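Local coordinates for protein TRAP dicarboxylate transporter, DctP subunit (Ochrobactrum anthropi, PDB 4P47) that probably serves as the periplasmic solute-binding component of a TRAP transporter, capturing a small ligand for delivery to its membrane partners, at residues G143-W147 with A264-R268. Residues are numbered along the deposited sequence.
Sequences GLAYW and AVEAR
Trp147 turns the N-H edge of its indole to the helical turn of residues 264-268, overlapping Ala267 and the start of the Arg268 side chain, and illustrates how a long helix can be seated against a sheet by small residues and one large ring. Strand 143-147 and helix 264-268 run almost parallel, at 2°, with axes 7.9 Å apart; Ala145 CA lies 6.1 Å from Val265 CA, and Trp147 CA 5.3 Å from Arg268 CA. The strand is not regular. Leu144 adopts -106/-41 and Ala145 -169/161, and both pair with Val242 of the antiparallel strand 229-245, the signature of a classic beta bulge. Ala264 meets both bulge residues, its CB lying 4.0 Å from Leu144 CB and 4.2 Å from Ala145 CB. Trp147, with chi1 m and chi2 near 0°, sets CZ2 3.8 Å from Ala267 CB and CD1 3.5 Å from Arg268 CB. Its NE1 donates a weak, nearly straight hydrogen bond (3.3 Å) to Ala264 O, which also accepts the helical bond from Arg268 N at 3.0 Å. Arg268, chi1 and chi2 t and chi3 p, passes CG 3.1 Å from Tyr146 O; one water accepts from both Arg268 NH1 and Tyr146 N, at 3.0 Å each. Tyr146 directs its hydroxyl elsewhere, to Gly129 O. Helix 43-58 borders the same packing, with Phe51 touching Ala267 and Met48 touching Trp147. The contact packs the long helix 254-288 against strand 141-156 of the mixed sheet in this family 7 solute-binding protein. Alanines permit the close approach, while the indole N-H and the water supply polar links within mainly apolar packing, implying a seat built on shape, with hydrogen bonding secondary.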
ATOM      1  N   GLY A 143      10.288   6.904  10.660  1.00  7.24           N
ATOM      2  CA  GLY A 143       9.501   7.071   9.446  1.00  6.83           C
ATOM      3  C   GLY A 143       9.827   8.378   8.744  1.00  6.95           C
ATOM      4  O   GLY A 143       9.910   9.444   9.361  1.00 10.15           O
ATOM      5  N   LEU A 144      10.044   8.333   7.445  1.00  6.30           N
ATOM      6  CA  LEU A 144      10.402   9.522   6.676  1.00  6.76           C
ATOM      7  C   LEU A 144       9.267  10.064   5.800  1.00  8.16           C
ATOM      8  O   LEU A 144       9.070  11.274   5.713  1.00 10.70           O
ATOM      9  CB  LEU A 144      11.625   9.215   5.810  1.00  7.94           C
ATOM     10  CG  LEU A 144      12.909   8.888   6.562  1.00  8.05           C
ATOM     11  CD1 LEU A 144      13.981   8.440   5.592  1.00  9.78           C
ATOM     12  CD2 LEU A 144      13.388  10.117   7.365  1.00 10.63           C
ATOM     13  N   ALA A 145       8.512   9.186   5.147  1.00  7.92           N
ATOM     14  CA  ALA A 145       7.468   9.589   4.211  1.00  7.32           C
ATOM     15  C   ALA A 145       6.644   8.367   3.870  1.00  6.55           C
ATOM     16  O   ALA A 145       7.085   7.229   4.068  1.00  6.61           O
ATOM     17  CB  ALA A 145       8.066  10.186   2.937  1.00  8.45           C
ATOM     18  N   TYR A 146       5.443   8.610   3.368  1.00  5.69           N
ATOM     19  CA  TYR A 146       4.639   7.578   2.753  1.00  6.70           C
ATOM     20  C   TYR A 146       4.695   7.722   1.240  1.00  7.65           C
ATOM     21  O   TYR A 146       4.540   8.820   0.707  1.00  7.90           O
ATOM     22  CB  TYR A 146       3.184   7.653   3.230  1.00  7.86           C
ATOM     23  CG  TYR A 146       3.009   7.400   4.695  1.00  5.57           C
ATOM     24  CD1 TYR A 146       2.981   6.111   5.189  1.00  6.16           C
ATOM     25  CD2 TYR A 146       2.856   8.440   5.594  1.00  6.99           C
ATOM     26  CE1 TYR A 146       2.829   5.855   6.538  1.00  6.56           C
ATOM     27  CE2 TYR A 146       2.683   8.189   6.938  1.00  6.02           C
ATOM     28  CZ  TYR A 146       2.661   6.901   7.400  1.00  6.49           C
ATOM     29  OH  TYR A 146       2.490   6.622   8.749  1.00  8.35           O
ATOM     30  N   TRP A 147       4.952   6.607   0.562  1.00  6.34           N
ATOM     31  CA  TRP A 147       4.896   6.536  -0.891  1.00  6.42           C
ATOM     32  C   TRP A 147       3.713   5.615  -1.251  1.00  6.28           C
ATOM     33  O   TRP A 147       2.974   5.178  -0.357  1.00  6.73           O
ATOM     34  CB  TRP A 147       6.196   5.970  -1.451  1.00  5.62           C
ATOM     35  CG  TRP A 147       7.430   6.827  -1.303  1.00  6.21           C
ATOM     36  CD1 TRP A 147       7.550   8.032  -0.680  1.00  6.76           C
ATOM     37  CD2 TRP A 147       8.720   6.500  -1.802  1.00  5.22           C
ATOM     38  NE1 TRP A 147       8.848   8.486  -0.784  1.00  6.43           N
ATOM     39  CE2 TRP A 147       9.584   7.545  -1.462  1.00  5.73           C
ATOM     40  CE3 TRP A 147       9.235   5.389  -2.494  1.00  6.88           C
ATOM     41  CZ2 TRP A 147      10.939   7.517  -1.794  1.00  6.38           C
ATOM     42  CZ3 TRP A 147      10.558   5.370  -2.835  1.00  6.85           C
ATOM     43  CH2 TRP A 147      11.403   6.412  -2.470  1.00  7.02           C
ATOM     44  N   ALA A 264      13.302  12.531   0.734  1.00  6.03           N
ATOM     45  CA  ALA A 264      12.202  11.582   0.894  1.00  6.87           C
ATOM     46  C   ALA A 264      10.866  12.185   0.483  1.00  6.87           C
ATOM     47  O   ALA A 264      10.050  11.514  -0.170  1.00  6.36           O
ATOM     48  CB  ALA A 264      12.125  11.108   2.320  1.00  7.55           C
ATOM     49  N   VAL A 265      10.612  13.435   0.844  1.00  7.68           N
ATOM     50  CA  VAL A 265       9.310  14.036   0.528  1.00  9.06           C
ATOM     51  C   VAL A 265       9.244  14.504  -0.921  1.00  8.55           C
ATOM     52  O   VAL A 265       8.187  14.426  -1.540  1.00  9.65           O
ATOM     53  CB  VAL A 265       8.899  15.178   1.512  1.00 12.13           C
ATOM     54  CG1 VAL A 265       8.777  14.633   2.911  1.00 11.58           C
ATOM     55  CG2 VAL A 265       9.853  16.352   1.462  1.00 17.79           C
ATOM     56  N   GLU A 266      10.360  14.983  -1.492  1.00  7.81           N
ATOM     57  CA  GLU A 266      10.384  15.326  -2.887  1.00  7.90           C
ATOM     58  C   GLU A 266      10.216  14.046  -3.729  1.00  7.90           C
ATOM     59  O   GLU A 266       9.433  14.013  -4.683  1.00  9.01           O
ATOM     60  CB  GLU A 266      11.666  16.099  -3.254  1.00  9.83           C
ATOM     61  CG  GLU A 266      11.683  16.553  -4.711  1.00 11.07           C
ATOM     62  CD  GLU A 266      12.907  17.351  -5.109  1.00 13.40           C
ATOM     63  OE1 GLU A 266      13.735  17.686  -4.246  1.00 12.57           O
ATOM     64  OE2 GLU A 266      13.039  17.593  -6.328  1.00 18.54           O
ATOM     65  N   ALA A 267      10.914  12.970  -3.367  1.00  7.20           N
ATOM     66  CA  ALA A 267      10.787  11.718  -4.104  1.00  6.94           C
ATOM     67  C   ALA A 267       9.373  11.152  -3.979  1.00  6.96           C
ATOM     68  O   ALA A 267       8.866  10.552  -4.914  1.00  7.92           O
ATOM     69  CB  ALA A 267      11.815  10.703  -3.652  1.00  7.73           C
ATOM     70  N   ARG A 268       8.743  11.343  -2.835  1.00  6.76           N
ATOM     71  CA  ARG A 268       7.369  10.910  -2.622  1.00  6.78           C
ATOM     72  C   ARG A 268       6.430  11.430  -3.693  1.00  6.65           C
ATOM     73  O   ARG A 268       5.669  10.664  -4.291  1.00  7.13           O
ATOM     74  CB  ARG A 268       6.877  11.383  -1.252  1.00  6.92           C
ATOM     75  CG  ARG A 268       5.382  11.239  -1.024  1.00  7.28           C
ATOM     76  CD  ARG A 268       4.955  11.964   0.223  1.00  6.38           C
ATOM     77  NE  ARG A 268       4.882  13.407  -0.019  1.00  7.40           N
ATOM     78  CZ  ARG A 268       4.772  14.322   0.926  1.00  9.03           C
ATOM     79  NH1 ARG A 268       4.755  13.997   2.200  1.00  9.34           N
ATOM     80  NH2 ARG A 268       4.705  15.598   0.568  1.00 11.74           N
TER
HETATM   81  O   HOH W   1       4.331  11.346   3.443  1.00  8.49           O